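Local coordinates for DNA alpha-glucosyltransferase (Enterobacteria phage T4, PDB 1Y6F), which is a phage glucosyltransferase of the GT-B clan, built on two parallel sheets flanked by helices, and binds uridine-5'-diphosphate-glucose between them, at residues C[113-118]-C[139-144]; C[189-194]-C[375-380]; C[233-238]-C[273-278]. All coordinates share one frame; numbering follows the deposited sequence.

Contact 1. Residues C[113-118]-C[139-144]. With UPG (uridine-5'-diphosphate-glucose), chain E.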
loop_
_atom_site.group_PDB
_atom_site.type_symbol
_atom_site.label_atom_id
_atom_site.label_comp_id
_atom_site.label_asym_id
_atom_site.label_seq_id
_atom_site.Cartn_x
_atom_site.Cartn_y
_atom_site.Cartn_z
ATOM N N VAL C 113 6.382 12.028 -15.538
ATOM C CA VAL C 113 6.817 10.860 -14.799
ATOM C C VAL C 113 5.647 9.918 -14.579
ATOM O O VAL C 113 4.579 10.343 -14.143
ATOM C CB VAL C 113 7.383 11.261 -13.431
ATOM C CG1 VAL C 113 7.758 10.021 -12.626
ATOM C CG2 VAL C 113 8.581 12.162 -13.619
ATOM N N VAL C 114 5.853 8.637 -14.876
ATOM C CA VAL C 114 4.801 7.645 -14.709
ATOM C C VAL C 114 5.161 6.490 -13.789
ATOM O O VAL C 114 6.166 5.810 -13.991
ATOM C CB VAL C 114 4.400 7.046 -16.036
ATOM C CG1 VAL C 114 3.634 5.755 -15.801
ATOM C CG2 VAL C 114 3.552 8.037 -16.800
ATOM N N TYR C 115 4.319 6.267 -12.784
ATOM C CA TYR C 115 4.525 5.189 -11.833
ATOM C C TYR C 115 3.441 4.165 -12.090
ATOM O O TYR C 115 2.267 4.517 -12.248
ATOM C CB TYR C 115 4.390 5.687 -10.387
ATOM C CG TYR C 115 5.583 6.434 -9.838
ATOM C CD1 TYR C 115 6.532 5.788 -9.057
ATOM C CD2 TYR C 115 5.736 7.796 -10.058
ATOM C CE1 TYR C 115 7.594 6.479 -8.501
ATOM C CE2 TYR C 115 6.800 8.499 -9.504
ATOM C CZ TYR C 115 7.723 7.838 -8.723
ATOM O OH TYR C 115 8.760 8.548 -8.143
ATOM N N GLN C 116 3.838 2.901 -12.158
ATOM C CA GLN C 116 2.895 1.814 -12.353
ATOM C C GLN C 116 2.873 1.097 -11.006
ATOM O O GLN C 116 3.851 0.459 -10.627
ATOM C CB GLN C 116 3.365 0.871 -13.469
ATOM C CG GLN C 116 2.504 -0.371 -13.609
ATOM C CD GLN C 116 1.004 -0.062 -13.564
ATOM O OE1 GLN C 116 0.450 0.580 -14.468
ATOM N NE2 GLN C 116 0.342 -0.512 -12.495
ATOM N N HIS C 117 1.759 1.216 -10.287
ATOM C CA HIS C 117 1.614 0.621 -8.958
ATOM C C HIS C 117 0.988 -0.765 -8.857
ATOM O O HIS C 117 0.960 -1.345 -7.780
ATOM C CB HIS C 117 0.820 1.578 -8.082
ATOM C CG HIS C 117 1.480 2.907 -7.910
ATOM N ND1 HIS C 117 2.511 3.112 -7.021
ATOM C CD2 HIS C 117 1.260 4.098 -8.514
ATOM C CE1 HIS C 117 2.894 4.375 -7.077
ATOM N NE2 HIS C 117 2.152 4.995 -7.977
ATOM N N ASP C 118 0.488 -1.297 -9.967
ATOM C CA ASP C 118 -0.146 -2.612 -9.966
ATOM C C ASP C 118 0.834 -3.762 -10.168
ATOM O O ASP C 118 1.983 -3.554 -10.556
ATOM C CB ASP C 118 -1.223 -2.644 -11.035
ATOM C CG ASP C 118 -2.308 -1.629 -10.775
ATOM O OD1 ASP C 118 -2.958 -1.188 -11.751
ATOM O OD2 ASP C 118 -2.510 -1.280 -9.586
ATOM N N VAL C 139 9.978 9.319 -17.945
ATOM C CA VAL C 139 10.482 8.426 -16.906
ATOM C C VAL C 139 9.376 7.458 -16.498
ATOM O O VAL C 139 8.212 7.852 -16.387
ATOM C CB VAL C 139 10.957 9.205 -15.648
ATOM C CG1 VAL C 139 11.323 8.224 -14.518
ATOM C CG2 VAL C 139 12.175 10.043 -15.992
ATOM N N ILE C 140 9.744 6.197 -16.277
ATOM C CA ILE C 140 8.784 5.166 -15.889
ATOM C C ILE C 140 9.329 4.338 -14.730
ATOM O O ILE C 140 10.527 4.051 -14.667
ATOM C CB ILE C 140 8.492 4.199 -17.061
ATOM C CG1 ILE C 140 8.114 4.983 -18.316
ATOM C CG2 ILE C 140 7.348 3.268 -16.695
ATOM C CD1 ILE C 140 8.139 4.138 -19.572
ATOM N N PHE C 141 8.446 3.952 -13.816
ATOM C CA PHE C 141 8.844 3.140 -12.665
ATOM C C PHE C 141 7.889 1.963 -12.562
ATOM O O PHE C 141 6.775 2.038 -13.069
ATOM C CB PHE C 141 8.738 3.926 -11.347
ATOM C CG PHE C 141 9.706 5.071 -11.211
ATOM C CD1 PHE C 141 9.327 6.361 -11.542
ATOM C CD2 PHE C 141 10.984 4.861 -10.711
ATOM C CE1 PHE C 141 10.201 7.431 -11.369
ATOM C CE2 PHE C 141 11.868 5.917 -10.535
ATOM C CZ PHE C 141 11.474 7.210 -10.865
ATOM N N SER C 142 8.324 0.889 -11.901
ATOM C CA SER C 142 7.482 -0.296 -11.658
ATOM C C SER C 142 8.016 -0.965 -10.397
ATOM O O SER C 142 9.120 -0.643 -9.944
ATOM C CB SER C 142 7.546 -1.290 -12.818
ATOM O OG SER C 142 8.797 -1.968 -12.831
ATOM N N HIS C 143 7.242 -1.881 -9.821
ATOM C CA HIS C 143 7.677 -2.577 -8.611
ATOM C C HIS C 143 8.701 -3.683 -8.876
ATOM O O HIS C 143 9.389 -4.118 -7.954
ATOM C CB HIS C 143 6.480 -3.209 -7.884
ATOM C CG HIS C 143 5.643 -2.228 -7.133
ATOM N ND1 HIS C 143 6.123 -1.509 -6.059
ATOM C CD2 HIS C 143 4.370 -1.812 -7.330
ATOM C CE1 HIS C 143 5.182 -0.689 -5.631
ATOM N NE2 HIS C 143 4.110 -0.852 -6.385
ATOM N N SER C 144 8.805 -4.144 -10.118
ATOM C CA SER C 144 9.735 -5.233 -10.405
ATOM C C SER C 144 10.185 -5.363 -11.850
ATOM O O SER C 144 9.369 -5.322 -12.769
ATOM C CB SER C 144 9.105 -6.561 -9.978
ATOM O OG SER C 144 9.906 -7.653 -10.389
HETATM N N1 UPG E . -6.114 1.515 3.981
HETATM C C2 UPG E . -6.996 2.317 4.671
HETATM N N3 UPG E . -8.280 1.842 4.731
HETATM C C4 UPG E . -8.755 0.668 4.191
HETATM C C5 UPG E . -7.772 -0.120 3.518
HETATM C C6 UPG E . -6.515 0.319 3.441
HETATM O O2 UPG E . -6.665 3.367 5.197
HETATM O O4 UPG E . -9.951 0.410 4.272
HETATM C C1C UPG E . -4.742 2.003 3.810
HETATM C C2C UPG E . -3.638 1.132 4.403
HETATM O O2C UPG E . -3.426 1.479 5.752
HETATM C C3C UPG E . -2.458 1.528 3.518
HETATM C C4C UPG E . -3.116 1.677 2.154
HETATM O O4C UPG E . -4.490 2.055 2.423
HETATM O O3C UPG E . -1.938 2.787 3.932
HETATM C C5C UPG E . -3.098 0.436 1.293
HETATM O O5C UPG E . -1.817 0.288 0.700
HETATM P PA UPG E . -1.103 -1.124 0.562
HETATM O O1A UPG E . 0.085 -0.895 -0.285
HETATM O O2A UPG E . -0.927 -1.690 1.924
HETATM O O3A UPG E . -2.193 -2.051 -0.222
HETATM P PB UPG E . -2.842 -1.903 -1.711
HETATM O O1B UPG E . -2.864 -3.249 -2.323
HETATM O O2B UPG E . -4.112 -1.168 -1.546
HETATM O O3B UPG E . -1.782 -0.994 -2.487
HETATM C "C1'" UPG E . -1.402 -1.094 -3.902
HETATM C "C2'" UPG E . -0.646 -2.366 -4.290
HETATM C "C3'" UPG E . 0.580 -2.468 -3.376
HETATM C "C4'" UPG E . 1.474 -1.226 -3.563
HETATM C "C5'" UPG E . 0.662 0.080 -3.416
HETATM C "C6'" UPG E . 1.439 1.311 -3.855
HETATM O "O2'" UPG E . -1.480 -3.508 -4.165
HETATM O "O3'" UPG E . 1.317 -3.651 -3.658
HETATM O "O4'" UPG E . 2.508 -1.246 -2.587
HETATM O "O5'" UPG E . -0.562 0.040 -4.209
HETATM O "O6'" UPG E . 2.566 0.970 -4.659
#
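His143 turns an edge of its imidazole to the backbone of His117, its CD2 3.5 Å from His117 O, and both rings reach the glucose end of uridine-5'-diphosphate-glucose. His143 NE2 gives a weak hydrogen bond to O6' of the ligand at 2.9 Å; its angle of 130° at the hydrogen is far from straight. His117 ND1 bonds the same oxygen at 3.2 Å, and O6' meets both rings at their edges, near their planes. With chi1 of -61° the His117 ring stands beside its own backbone N, and its ND1 edge meets O6'. A second shell fixes these rings from behind: His117 NE2 is bonded to Asn84 OD1 and His143 ND1 to Ser307 OG, so each imidazole is tied at both nitrogens.

Further back, the two loops grow from neighbouring parallel strands of a Rossmann-like sheet, their axes 4.8 Å apart. Val114 bridges them through both its backbone polar atoms, with Val114 N to Val139 O and Phe141 N to Val114 O each 2.9 Å; Gln116 N then reaches Phe141 O at 3.2 Å. On the face carrying Tyr115 and Phe141 the two rings run side by side in an offset stack, centroids 4.4 Å apart and planes 14° from parallel. Phe141 CD1 lies over the rim of the tyrosine ring, while Val113 CG1 meets the phenylalanine at its edge. Helix 390-402 covers this face with Ile400 and Ile401.

Ligand-binding loops at the C-terminal edge of the parallel strands are characteristic of Rossmann-type sheets. The chemistry here implies that the O6' hydroxyl is gripped by two histidines, whose ring rotation the bonds to Asn84 and Ser307 would tend to fix.

Contact 2. Residues C[189-194]-C[375-380]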
loop_
_atom_site.group_PDB
_atom_site.type_symbol
_atom_site.label_atom_id
_atom_site.label_comp_id
_atom_site.label_asym_id
_atom_site.label_seq_id
_atom_site.Cartn_x
_atom_site.Cartn_y
_atom_site.Cartn_z
ATOM N N THR C 189 3.981 9.484 16.438
ATOM C CA THR C 189 2.568 9.829 16.603
ATOM C C THR C 189 1.672 8.768 17.265
ATOM O O THR C 189 0.709 9.117 17.947
ATOM C CB THR C 189 1.947 10.217 15.233
ATOM O OG1 THR C 189 2.577 11.408 14.745
ATOM C CG2 THR C 189 0.451 10.463 15.356
ATOM N N TYR C 190 1.974 7.484 17.082
ATOM C CA TYR C 190 1.129 6.444 17.662
ATOM C C TYR C 190 1.786 5.446 18.618
ATOM O O TYR C 190 1.106 4.796 19.411
ATOM C CB TYR C 190 0.430 5.661 16.554
ATOM C CG TYR C 190 -0.393 6.494 15.607
ATOM C CD1 TYR C 190 0.199 7.126 14.511
ATOM C CD2 TYR C 190 -1.776 6.617 15.775
ATOM C CE1 TYR C 190 -0.567 7.850 13.600
ATOM C CE2 TYR C 190 -2.550 7.343 14.867
ATOM C CZ TYR C 190 -1.938 7.953 13.781
ATOM O OH TYR C 190 -2.695 8.649 12.867
ATOM N N TRP C 191 3.098 5.313 18.534
ATOM C CA TRP C 191 3.832 4.392 19.393
ATOM C C TRP C 191 3.357 4.510 20.842
ATOM O O TRP C 191 3.112 5.614 21.341
ATOM C CB TRP C 191 5.322 4.714 19.297
ATOM C CG TRP C 191 6.234 3.628 19.749
ATOM C CD1 TRP C 191 6.661 3.388 21.022
ATOM C CD2 TRP C 191 6.873 2.659 18.920
ATOM N NE1 TRP C 191 7.535 2.331 21.037
ATOM C CE2 TRP C 191 7.684 1.862 19.758
ATOM C CE3 TRP C 191 6.843 2.385 17.543
ATOM C CZ2 TRP C 191 8.464 0.804 19.269
ATOM C CZ3 TRP C 191 7.621 1.331 17.051
ATOM C CH2 TRP C 191 8.420 0.555 17.916
ATOM N N LYS C 192 3.219 3.371 21.513
ATOM C CA LYS C 192 2.774 3.350 22.905
ATOM C C LYS C 192 3.771 2.609 23.801
ATOM O O LYS C 192 4.621 1.859 23.312
ATOM C CB LYS C 192 1.420 2.660 23.008
ATOM C CG LYS C 192 0.324 3.298 22.204
ATOM C CD LYS C 192 -0.053 4.637 22.782
ATOM C CE LYS C 192 -1.362 5.132 22.172
ATOM N NZ LYS C 192 -1.242 5.319 20.696
ATOM N N ASP C 193 3.669 2.821 25.114
ATOM C CA ASP C 193 4.560 2.131 26.042
ATOM C C ASP C 193 4.099 0.687 26.058
ATOM O O ASP C 193 2.921 0.414 25.884
ATOM C CB ASP C 193 4.470 2.725 27.450
ATOM C CG ASP C 193 5.553 2.185 28.375
ATOM O OD1 ASP C 193 5.476 1.001 28.772
ATOM O OD2 ASP C 193 6.492 2.945 28.694
ATOM N N VAL C 194 5.019 -0.241 26.270
ATOM C CA VAL C 194 4.668 -1.654 26.262
ATOM C C VAL C 194 3.543 -2.053 27.202
ATOM O O VAL C 194 2.971 -3.132 27.058
ATOM C CB VAL C 194 5.875 -2.514 26.589
ATOM C CG1 VAL C 194 5.652 -3.920 26.056
ATOM C CG2 VAL C 194 7.124 -1.883 25.999
ATOM N N ARG C 375 11.903 -5.246 22.826
ATOM C CA ARG C 375 13.240 -5.375 22.249
ATOM C C ARG C 375 13.109 -5.717 20.760
ATOM O O ARG C 375 13.954 -5.360 19.941
ATOM C CB ARG C 375 14.019 -6.493 22.958
ATOM C CG ARG C 375 15.529 -6.472 22.718
ATOM C CD ARG C 375 16.187 -7.863 22.830
ATOM N NE ARG C 375 15.693 -8.677 23.944
ATOM C CZ ARG C 375 15.588 -8.266 25.207
ATOM N NH1 ARG C 375 15.940 -7.033 25.548
ATOM N NH2 ARG C 375 15.121 -9.095 26.134
ATOM N N GLU C 376 12.036 -6.419 20.422
ATOM C CA GLU C 376 11.789 -6.824 19.049
ATOM C C GLU C 376 11.115 -5.735 18.217
ATOM O O GLU C 376 11.308 -5.673 17.002
ATOM C CB GLU C 376 10.951 -8.101 19.046
ATOM C CG GLU C 376 11.650 -9.270 19.717
ATOM C CD GLU C 376 12.796 -9.833 18.883
ATOM O OE1 GLU C 376 12.520 -10.591 17.924
ATOM O OE2 GLU C 376 13.970 -9.513 19.182
ATOM N N ARG C 377 10.328 -4.877 18.863
ATOM C CA ARG C 377 9.661 -3.792 18.151
ATOM C C ARG C 377 10.728 -2.917 17.541
ATOM O O ARG C 377 10.767 -2.698 16.330
ATOM C CB ARG C 377 8.844 -2.919 19.097
ATOM C CG ARG C 377 7.657 -3.578 19.696
ATOM C CD ARG C 377 6.682 -2.529 20.178
ATOM N NE ARG C 377 7.147 -1.762 21.327
ATOM C CZ ARG C 377 6.426 -0.803 21.902
ATOM N NH1 ARG C 377 5.225 -0.512 21.421
ATOM N NH2 ARG C 377 6.886 -0.147 22.962
ATOM N N GLU C 378 11.589 -2.413 18.416
ATOM C CA GLU C 378 12.675 -1.532 18.037
ATOM C C GLU C 378 13.450 -2.064 16.836
ATOM O O GLU C 378 13.698 -1.340 15.880
ATOM C CB GLU C 378 13.598 -1.341 19.237
ATOM C CG GLU C 378 12.917 -0.692 20.432
ATOM C CD GLU C 378 12.509 0.741 20.155
ATOM O OE1 GLU C 378 11.988 1.400 21.078
ATOM O OE2 GLU C 378 12.711 1.212 19.012
ATOM N N LYS C 379 13.827 -3.333 16.886
ATOM C CA LYS C 379 14.565 -3.931 15.788
ATOM C C LYS C 379 13.742 -3.953 14.503
ATOM O O LYS C 379 14.277 -3.764 13.412
ATOM C CB LYS C 379 15.008 -5.350 16.167
ATOM C CG LYS C 379 16.092 -5.375 17.243
ATOM C CD LYS C 379 16.134 -6.704 17.980
ATOM C CE LYS C 379 16.338 -7.863 17.032
ATOM N NZ LYS C 379 16.194 -9.159 17.757
ATOM N N ALA C 380 12.442 -4.181 14.632
ATOM C CA ALA C 380 11.572 -4.222 13.464
ATOM C C ALA C 380 11.402 -2.817 12.901
ATOM O O ALA C 380 11.381 -2.611 11.689
ATOM C CB ALA C 380 10.212 -4.801 13.846
#
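Trp191 and Arg377 carry most of this surface contact, which fastens the chain just after helix 183-190 to the long helix 370-388 of the GT-B fold. The guanidinium lies over one face of the indole, displaced toward the rim, with the two planes 34° apart. NE of Arg377 is 3.5 Å from Trp191 CZ2, and higher up the side chain Arg377 CB meets Trp191 CH2 at 3.7 Å, so the obliquely crossing ring meets the arginine from CB to its guanidinium. Trp191 is the first residue to leave the helical conformation; its ring, CG anti to the backbone N (chi1 -161°), extends toward helix 370-388, and Arg187, outside the two segments, makes a cation-pi contact with the indole.

Val194 adds a smaller contact, its CG2 methyl passing Arg377 NH2 in the opposite direction. Beyond the two segments, Arg377 NH1 is bonded to Gly319 O and NH2 forms a salt bridge with Asp374, partners that would limit the guanidinium's rotation over the tryptophan. The end-on edge of Arg377 is spent on a single acceptor: Lys192 O lies in the guanidinium plane and receives hydrogen bonds from Arg377 NH2 at 3.0 Å and Arg377 NH1 at 3.1 Å.

Contact 3. Residues C[233-238]-C[273-278]. With UPG (uridine-5'-diphosphate-glucose), chain E.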
loop_
_atom_site.group_PDB
_atom_site.type_symbol
_atom_site.label_atom_id
_atom_site.label_comp_id
_atom_site.label_asym_id
_atom_site.label_seq_id
_atom_site.Cartn_x
_atom_site.Cartn_y
_atom_site.Cartn_z
ATOM N N VAL C 233 -9.094 -9.684 15.006
ATOM C CA VAL C 233 -9.773 -8.618 14.279
ATOM C C VAL C 233 -9.162 -8.513 12.885
ATOM O O VAL C 233 -7.941 -8.484 12.723
ATOM C CB VAL C 233 -9.594 -7.252 14.958
ATOM C CG1 VAL C 233 -10.142 -6.160 14.054
ATOM C CG2 VAL C 233 -10.303 -7.236 16.298
ATOM N N MET C 234 -10.007 -8.468 11.872
ATOM C CA MET C 234 -9.510 -8.339 10.519
ATOM C C MET C 234 -10.119 -7.069 9.968
ATOM O O MET C 234 -11.328 -6.988 9.756
ATOM C CB MET C 234 -9.911 -9.548 9.686
ATOM C CG MET C 234 -9.189 -10.795 10.100
ATOM S SD MET C 234 -9.691 -12.197 9.127
ATOM C CE MET C 234 -8.797 -11.877 7.664
ATOM N N GLU C 235 -9.278 -6.065 9.762
ATOM C CA GLU C 235 -9.747 -4.792 9.256
ATOM C C GLU C 235 -9.514 -4.570 7.776
ATOM O O GLU C 235 -8.430 -4.830 7.268
ATOM C CB GLU C 235 -9.089 -3.650 10.013
ATOM C CG GLU C 235 -9.370 -3.639 11.486
ATOM C CD GLU C 235 -9.017 -2.313 12.074
ATOM O OE1 GLU C 235 -8.998 -1.344 11.296
ATOM O OE2 GLU C 235 -8.771 -2.224 13.290
ATOM N N GLY C 236 -10.546 -4.078 7.095
ATOM C CA GLY C 236 -10.423 -3.768 5.687
ATOM C C GLY C 236 -11.028 -4.722 4.688
ATOM O O GLY C 236 -10.803 -4.569 3.488
ATOM N N LEU C 237 -11.785 -5.706 5.155
ATOM C CA LEU C 237 -12.397 -6.643 4.230
ATOM C C LEU C 237 -13.714 -6.079 3.742
ATOM O O LEU C 237 -14.551 -5.678 4.548
ATOM C CB LEU C 237 -12.659 -7.995 4.898
ATOM C CG LEU C 237 -11.641 -9.126 4.735
ATOM C CD1 LEU C 237 -12.375 -10.442 4.887
ATOM C CD2 LEU C 237 -10.985 -9.085 3.370
ATOM N N GLU C 238 -13.889 -6.023 2.427
ATOM C CA GLU C 238 -15.141 -5.532 1.868
ATOM C C GLU C 238 -15.733 -6.726 1.143
ATOM O O GLU C 238 -14.999 -7.620 0.717
ATOM C CB GLU C 238 -14.908 -4.356 0.907
ATOM C CG GLU C 238 -14.296 -4.700 -0.440
ATOM C CD GLU C 238 -12.935 -5.355 -0.330
ATOM O OE1 GLU C 238 -12.148 -4.945 0.548
ATOM O OE2 GLU C 238 -12.645 -6.271 -1.135
ATOM N N GLN C 273 -13.530 -11.205 14.002
ATOM C CA GLN C 273 -14.320 -9.970 13.954
ATOM C C GLN C 273 -13.863 -9.149 12.730
ATOM O O GLN C 273 -12.828 -8.489 12.788
ATOM C CB GLN C 273 -14.089 -9.128 15.215
ATOM C CG GLN C 273 -14.246 -9.849 16.547
ATOM C CD GLN C 273 -15.692 -10.124 16.915
ATOM O OE1 GLN C 273 -16.235 -11.182 16.593
ATOM N NE2 GLN C 273 -16.327 -9.164 17.583
ATOM N N ILE C 274 -14.634 -9.181 11.643
ATOM C CA ILE C 274 -14.289 -8.468 10.414
ATOM C C ILE C 274 -14.785 -7.017 10.319
ATOM O O ILE C 274 -15.980 -6.768 10.434
ATOM C CB ILE C 274 -14.840 -9.222 9.185
ATOM C CG1 ILE C 274 -14.430 -10.685 9.246
ATOM C CG2 ILE C 274 -14.310 -8.605 7.903
ATOM C CD1 ILE C 274 -12.940 -10.883 9.378
ATOM N N LEU C 275 -13.872 -6.069 10.098
ATOM C CA LEU C 275 -14.238 -4.651 9.949
ATOM C C LEU C 275 -14.263 -4.315 8.451
ATOM O O LEU C 275 -13.322 -4.617 7.719
ATOM C CB LEU C 275 -13.247 -3.737 10.686
ATOM C CG LEU C 275 -13.485 -2.216 10.648
ATOM C CD1 LEU C 275 -14.901 -1.864 11.094
ATOM C CD2 LEU C 275 -12.475 -1.531 11.553
ATOM N N ASP C 276 -15.360 -3.699 8.019
ATOM C CA ASP C 276 -15.605 -3.337 6.621
ATOM C C ASP C 276 -14.440 -2.702 5.873
ATOM O O ASP C 276 -13.824 -3.326 5.009
ATOM C CB ASP C 276 -16.813 -2.394 6.539
ATOM C CG ASP C 276 -17.270 -2.151 5.111
ATOM O OD1 ASP C 276 -18.163 -1.298 4.912
ATOM O OD2 ASP C 276 -16.743 -2.816 4.188
ATOM N N CYS C 277 -14.191 -1.437 6.187
ATOM C CA CYS C 277 -13.122 -0.650 5.592
ATOM C C CYS C 277 -12.720 0.285 6.719
ATOM O O CYS C 277 -13.469 0.459 7.671
ATOM C CB CYS C 277 -13.633 0.155 4.388
ATOM S SG CYS C 277 -14.317 1.784 4.783
ATOM N N TYR C 278 -11.561 0.913 6.632
ATOM C CA TYR C 278 -11.171 1.752 7.745
ATOM C C TYR C 278 -10.541 3.061 7.397
ATOM O O TYR C 278 -10.115 3.291 6.264
ATOM C CB TYR C 278 -10.215 0.979 8.660
ATOM C CG TYR C 278 -8.915 0.551 8.001
ATOM C CD1 TYR C 278 -7.821 1.417 7.929
ATOM C CD2 TYR C 278 -8.774 -0.725 7.469
ATOM C CE1 TYR C 278 -6.622 1.007 7.351
ATOM C CE2 TYR C 278 -7.581 -1.139 6.886
ATOM C CZ TYR C 278 -6.514 -0.271 6.833
ATOM O OH TYR C 278 -5.334 -0.702 6.287
HETATM N N1 UPG E . -6.114 1.515 3.981
HETATM C C2 UPG E . -6.996 2.317 4.671
HETATM N N3 UPG E . -8.280 1.842 4.731
HETATM C C4 UPG E . -8.755 0.668 4.191
HETATM C C5 UPG E . -7.772 -0.120 3.518
HETATM C C6 UPG E . -6.515 0.319 3.441
HETATM O O2 UPG E . -6.665 3.367 5.197
HETATM O O4 UPG E . -9.951 0.410 4.272
HETATM C C1C UPG E . -4.742 2.003 3.810
HETATM C C2C UPG E . -3.638 1.132 4.403
HETATM O O2C UPG E . -3.426 1.479 5.752
HETATM C C3C UPG E . -2.458 1.528 3.518
HETATM C C4C UPG E . -3.116 1.677 2.154
HETATM O O4C UPG E . -4.490 2.055 2.423
HETATM O O3C UPG E . -1.938 2.787 3.932
HETATM C C5C UPG E . -3.098 0.436 1.293
HETATM O O5C UPG E . -1.817 0.288 0.700
HETATM P PA UPG E . -1.103 -1.124 0.562
HETATM O O1A UPG E . 0.085 -0.895 -0.285
HETATM O O2A UPG E . -0.927 -1.690 1.924
HETATM O O3A UPG E . -2.193 -2.051 -0.222
HETATM P PB UPG E . -2.842 -1.903 -1.711
HETATM O O1B UPG E . -2.864 -3.249 -2.323
HETATM O O2B UPG E . -4.112 -1.168 -1.546
HETATM O O3B UPG E . -1.782 -0.994 -2.487
HETATM C "C1'" UPG E . -1.402 -1.094 -3.902
HETATM C "C2'" UPG E . -0.646 -2.366 -4.290
HETATM C "C3'" UPG E . 0.580 -2.468 -3.376
HETATM C "C4'" UPG E . 1.474 -1.226 -3.563
HETATM C "C5'" UPG E . 0.662 0.080 -3.416
HETATM C "C6'" UPG E . 1.439 1.311 -3.855
HETATM O "O2'" UPG E . -1.480 -3.508 -4.165
HETATM O "O3'" UPG E . 1.317 -3.651 -3.658
HETATM O "O4'" UPG E . 2.508 -1.246 -2.587
HETATM O "O5'" UPG E . -0.562 0.040 -4.209
HETATM O "O6'" UPG E . 2.566 0.970 -4.659
#
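Tyr278 meets Glu235 at the root of its side chain, where the tyrosine CB lies 3.7 Å from Glu235 OE1; the carboxylate and ring planes stand 79° apart. From CB the chain turns between its backbone N and carbonyl carbon (chi1 62°), which swings the ring back toward 233-238. There CD2 is 3.8 Å from Gly236 N at the ring edge, where the bare Gly236 CA leaves room. The ring face lies against the uracil of uridine-5'-diphosphate-glucose: N3 is 3.1 Å above the Tyr278 ring plane, over its centre, and CE2 is 3.5 Å from the ligand's C4. Tyr278 CG and CD1 are nearest N3, CE1 is 3.0 Å from the ligand's C2, and CZ lies near N1 and C2. At the tip, OH comes close to the ribose oxygen O2C. The backbone grips the base edge, Tyr278 N donating to O4 at 2.9 Å and Tyr278 O accepting from N3 at 2.8 Å. One residue thus meets the base with ring and main chain alike, consistent with recognising it.

Behind this loop a ladder joins the parallel strands, including the straight bond from Leu275 N to Met234 O, 2.7 Å. Glu235 and Leu275 run side by side, and salt bridges to Arg203 and Arg286 hold the glutamate tip. On the other face, Ile274 CD1 touches Met234 CB.

Strand 231-235 lies between 272-275 and 201-205 in the second parallel sheet of the GT-B fold, with helix 280-287 on the Glu235 and Tyr278 side and helix 214-225 on the Met234 and Ile274 side.

From the N terminus, contact 1 comes first and closes a loop of 20 residues, about half of them helical, between neighbouring strands of the first sheet. Contact 2 opens at the end of helix 183-190 and closes only at helix 370-388, a loop of 180 residues that encloses contact 3, itself a join between adjacent strands of the second sheet. Nothing crosses. Contacts 1 and 3, their centres about 29 Å apart on opposite sides of the chain's centre, hold the two ends of uridine-5'-diphosphate-glucose, sugar and base. Contact 2 stands away from the ligand and joins the chain just after helix 183-190 to helix 370-388, before helix 390-402 returns the chain to contact 1.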